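Local atomic coordinates of single-strand DNA-binding protein (Agrobacterium tumefaciens, PDB entry 3BTP), a protein that binds single-stranded DNA whatever its sequence and mediates nuclear uptake of the transferred T-DNA strand during plant transformation. Residues 164-167 with 168-171; 190-193 with 194-198. All coordinates share one frame; numbering follows the deposited sequence.

Contact 1. Residues 164-167 with 168-171; sequences LAFE and RIDL. Unlike the reference sequence in segment 168-171: Leu171 (reference Ile).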
# COMPACT_ATOMS: atom_id res chain seq x y z
N LEU A 164 0.36 13.69 8.10
CA LEU A 164 0.66 12.65 7.12
C LEU A 164 0.33 13.00 5.69
O LEU A 164 1.06 12.66 4.84
CB LEU A 164 -0.03 11.33 7.53
CG LEU A 164 0.35 10.78 8.93
CD1 LEU A 164 -0.39 9.51 9.19
CD2 LEU A 164 1.82 10.57 9.20
N ALA A 165 -0.81 13.63 5.41
CA ALA A 165 -1.08 14.12 4.09
C ALA A 165 0.01 15.04 3.59
O ALA A 165 0.38 14.99 2.42
CB ALA A 165 -2.57 14.84 3.99
N PHE A 166 0.49 15.94 4.46
CA PHE A 166 1.57 16.86 4.12
C PHE A 166 2.86 16.11 3.72
O PHE A 166 3.43 16.36 2.65
CB PHE A 166 1.86 17.78 5.30
CG PHE A 166 2.87 18.89 4.97
CD1 PHE A 166 2.48 20.08 4.38
CD2 PHE A 166 4.19 18.75 5.28
CE1 PHE A 166 3.44 21.07 4.06
CE2 PHE A 166 5.11 19.73 4.97
CZ PHE A 166 4.72 20.87 4.35
N GLU A 167 3.34 15.21 4.58
CA GLU A 167 4.59 14.47 4.28
C GLU A 167 4.44 13.53 3.09
O GLU A 167 5.44 13.18 2.45
CB GLU A 167 5.15 13.75 5.54
CG GLU A 167 5.79 14.81 6.51
CD GLU A 167 6.96 15.61 5.84
OE1 GLU A 167 7.45 15.19 4.75
OE2 GLU A 167 7.44 16.62 6.38
N ARG A 168 3.23 13.11 2.79
CA ARG A 168 2.98 12.26 1.62
C ARG A 168 3.19 13.00 0.29
O ARG A 168 3.35 12.37 -0.77
CB ARG A 168 1.58 11.60 1.72
CG ARG A 168 0.94 11.03 0.42
CD ARG A 168 1.33 9.59 0.34
NE ARG A 168 1.10 8.80 -0.91
CZ ARG A 168 1.91 8.80 -1.95
NH1 ARG A 168 2.92 9.67 -2.05
NH2 ARG A 168 1.69 7.96 -2.93
N ILE A 169 3.21 14.33 0.31
CA ILE A 169 3.65 15.06 -0.89
C ILE A 169 5.08 14.63 -1.21
O ILE A 169 5.97 14.61 -0.32
CB ILE A 169 3.50 16.59 -0.82
CG1 ILE A 169 2.01 17.04 -0.52
CG2 ILE A 169 4.04 17.22 -2.16
CD1 ILE A 169 1.82 18.41 0.37
N ASP A 170 5.34 14.19 -2.43
CA ASP A 170 6.69 13.67 -2.69
C ASP A 170 7.53 14.74 -3.41
O ASP A 170 7.00 15.60 -4.08
CB ASP A 170 6.67 12.37 -3.50
CG ASP A 170 6.12 12.58 -4.86
OD1 ASP A 170 5.10 13.29 -4.95
OD2 ASP A 170 6.73 12.07 -5.86
N LEU A 171 8.84 14.69 -3.21
CA LEU A 171 9.70 15.62 -3.96
C LEU A 171 10.09 15.03 -5.32
O LEU A 171 10.57 13.89 -5.39
CB LEU A 171 10.96 15.99 -3.17
CG LEU A 171 10.48 16.34 -1.75
CD1 LEU A 171 11.65 16.22 -0.86
CD2 LEU A 171 9.82 17.74 -1.63
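The ring of Phe166 meets the CD1 methyl of Ile169 obliquely, with Phe166 CD1 4.4 Å from Ile169 CD1. This is the C-terminal turn of helix 162-167 and the chain leaving it. Elsewhere round the ring, Trp199 makes an edge-to-face contact and Phe192 leans in with its plane at about 45°, both from helix 186-206.

Two backbone bonds form the turn. Arg168 N donates to Leu164 O at 3.0 Å, the i to i+4 step of an alpha-helix. The next link shortens to i+3: Ile169 N reaches Phe166 O at 3.1 Å from above the carbonyl plane, and the C=O...N angle drops to 119°. From Ile169 onward the backbone is extended.

Glu167 and Arg168 send their charged ends to different partners. Glu167 OE1 makes a salt bridge with Lys195 NZ on helix 186-206. Arg168 bends at chi2 and carries its guanidinium group away to a chain of another protein, where an acidic side chain of that protein pairs with NH2 in a salt bridge and a polar one takes a hydrogen bond from NH1. At its root, Arg168 CB sits 3.3 Å from Leu164 O. Ile169 has CG1 beside its own backbone N (chi1 -57°), which folds this branch back along the turn and brings Ile169 CD1 within 3.5 Å of Phe166 O.

Contact 2. Residues 190-193 with 194-198; sequences QCFQ and YKLEV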
# COMPACT_ATOMS: atom_id res chain seq x y z
N GLN A 190 14.16 23.23 2.37
CA GLN A 190 13.70 23.38 0.97
C GLN A 190 12.63 22.32 0.62
O GLN A 190 11.68 22.60 -0.13
CB GLN A 190 14.86 23.32 -0.05
CG GLN A 190 16.04 24.28 0.22
CD GLN A 190 16.43 25.23 -0.96
OE1 GLN A 190 17.18 26.19 -0.75
NE2 GLN A 190 15.94 24.96 -2.19
N CYS A 191 12.81 21.12 1.15
CA CYS A 191 11.77 20.10 1.09
C CYS A 191 10.45 20.61 1.68
O CYS A 191 9.41 20.49 1.04
CB CYS A 191 12.22 18.84 1.81
SG CYS A 191 13.33 17.85 0.79
N PHE A 192 10.52 21.19 2.88
CA PHE A 192 9.34 21.78 3.54
C PHE A 192 8.67 22.92 2.71
O PHE A 192 7.43 22.96 2.53
CB PHE A 192 9.70 22.23 4.99
CG PHE A 192 8.58 22.90 5.68
CD1 PHE A 192 7.55 22.17 6.24
CD2 PHE A 192 8.52 24.31 5.73
CE1 PHE A 192 6.47 22.82 6.85
CE2 PHE A 192 7.48 24.95 6.33
CZ PHE A 192 6.45 24.18 6.91
N GLN A 193 9.51 23.80 2.15
CA GLN A 193 9.03 24.93 1.37
C GLN A 193 8.43 24.35 0.12
O GLN A 193 7.38 24.79 -0.31
CB GLN A 193 10.15 25.99 1.05
CG GLN A 193 10.60 26.87 2.20
CD GLN A 193 11.79 27.89 1.86
OE1 GLN A 193 12.70 27.63 1.01
NE2 GLN A 193 11.75 29.05 2.55
N TYR A 194 9.08 23.36 -0.48
CA TYR A 194 8.45 22.70 -1.65
C TYR A 194 7.04 22.11 -1.34
O TYR A 194 6.06 22.36 -2.07
CB TYR A 194 9.34 21.61 -2.29
CG TYR A 194 8.58 20.95 -3.45
CD1 TYR A 194 8.64 21.49 -4.74
CD2 TYR A 194 7.72 19.85 -3.22
CE1 TYR A 194 7.92 20.88 -5.83
CE2 TYR A 194 6.99 19.24 -4.28
CZ TYR A 194 7.09 19.77 -5.57
OH TYR A 194 6.36 19.18 -6.59
N LYS A 195 6.95 21.28 -0.28
CA LYS A 195 5.63 20.69 0.10
C LYS A 195 4.60 21.76 0.55
O LYS A 195 3.41 21.62 0.28
CB LYS A 195 5.82 19.58 1.16
CG LYS A 195 6.71 18.40 0.71
CD LYS A 195 6.72 17.27 1.75
CE LYS A 195 7.77 16.30 1.46
NZ LYS A 195 7.52 14.97 2.09
N LEU A 196 5.07 22.80 1.26
CA LEU A 196 4.22 23.95 1.70
C LEU A 196 3.49 24.60 0.53
O LEU A 196 2.29 24.90 0.62
CB LEU A 196 5.01 24.98 2.53
CG LEU A 196 4.26 26.15 3.18
CD1 LEU A 196 3.27 25.64 4.28
CD2 LEU A 196 5.20 27.27 3.75
N GLU A 197 4.15 24.74 -0.62
CA GLU A 197 3.45 25.35 -1.77
C GLU A 197 2.44 24.44 -2.42
O GLU A 197 1.42 24.86 -2.85
CB GLU A 197 4.41 25.83 -2.82
CG GLU A 197 5.79 26.09 -2.37
CD GLU A 197 6.48 27.01 -3.35
OE1 GLU A 197 6.68 26.57 -4.54
OE2 GLU A 197 6.78 28.18 -2.93
N VAL A 198 2.73 23.15 -2.53
CA VAL A 198 1.76 22.18 -3.00
C VAL A 198 0.57 22.18 -2.04
O VAL A 198 -0.57 22.26 -2.46
CB VAL A 198 2.42 20.81 -3.13
CG1 VAL A 198 1.44 19.79 -3.64
CG2 VAL A 198 3.61 20.98 -4.10
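Gln190 to Val198 run as continuous alpha-helix within helix 186-206, and four i to i+4 backbone bonds tie the first four residues to those one turn on. Tyr194 N donates to Gln190 O at 2.7 Å and Leu196 N to Phe192 O, also at 2.7 Å. Between them Lys195 N reaches Cys191 O at 2.9 Å, nearly straight with an N-H...O angle of 172°. The last link, from Glu197 N to Gln193 O, is longer at 3.2 Å.

Side chains one turn apart meet at a single apolar pair, Phe192 and Leu196. Phe192 CG lies anti to the backbone N (chi1 177°), which swings the ring out so that Phe192 CE2 comes obliquely to 4.2 Å from Leu196 CD2. Tyr194 and Lys195 leave the helix on other courses. Tyr194 carries its ring away from the preceding turn, against Pro172. The chain of Lys195 is extended and takes its ammonium group to its partner Glu167, with a second, weak bond to Ile169 O. At its root, Lys195 CG lies beside the backbone N and packs 3.4 Å from Cys191 O.

How the contacts relate
Contact 1 comes first along the chain, at the end of helix 162-167 and in the loop toward helix 173-177; contact 2 follows on the long helix 186-206. Their centres are about 9 Å apart, on the same side of the chain's centre, and they touch directly. One link is polar, Lys195 NZ to Glu167 OE1 at 2.7 Å; another is apolar, Leu171 CD2 to Tyr194 CD2 at 3.4 Å. The short helix and the loop after it are thus fastened to the long helix. In contact 1, Leu164, Glu167, Arg168 and Asp170 also touch a chain of another protein, so the end of helix 162-167 and its loop join intramolecular packing to a protein-protein interface.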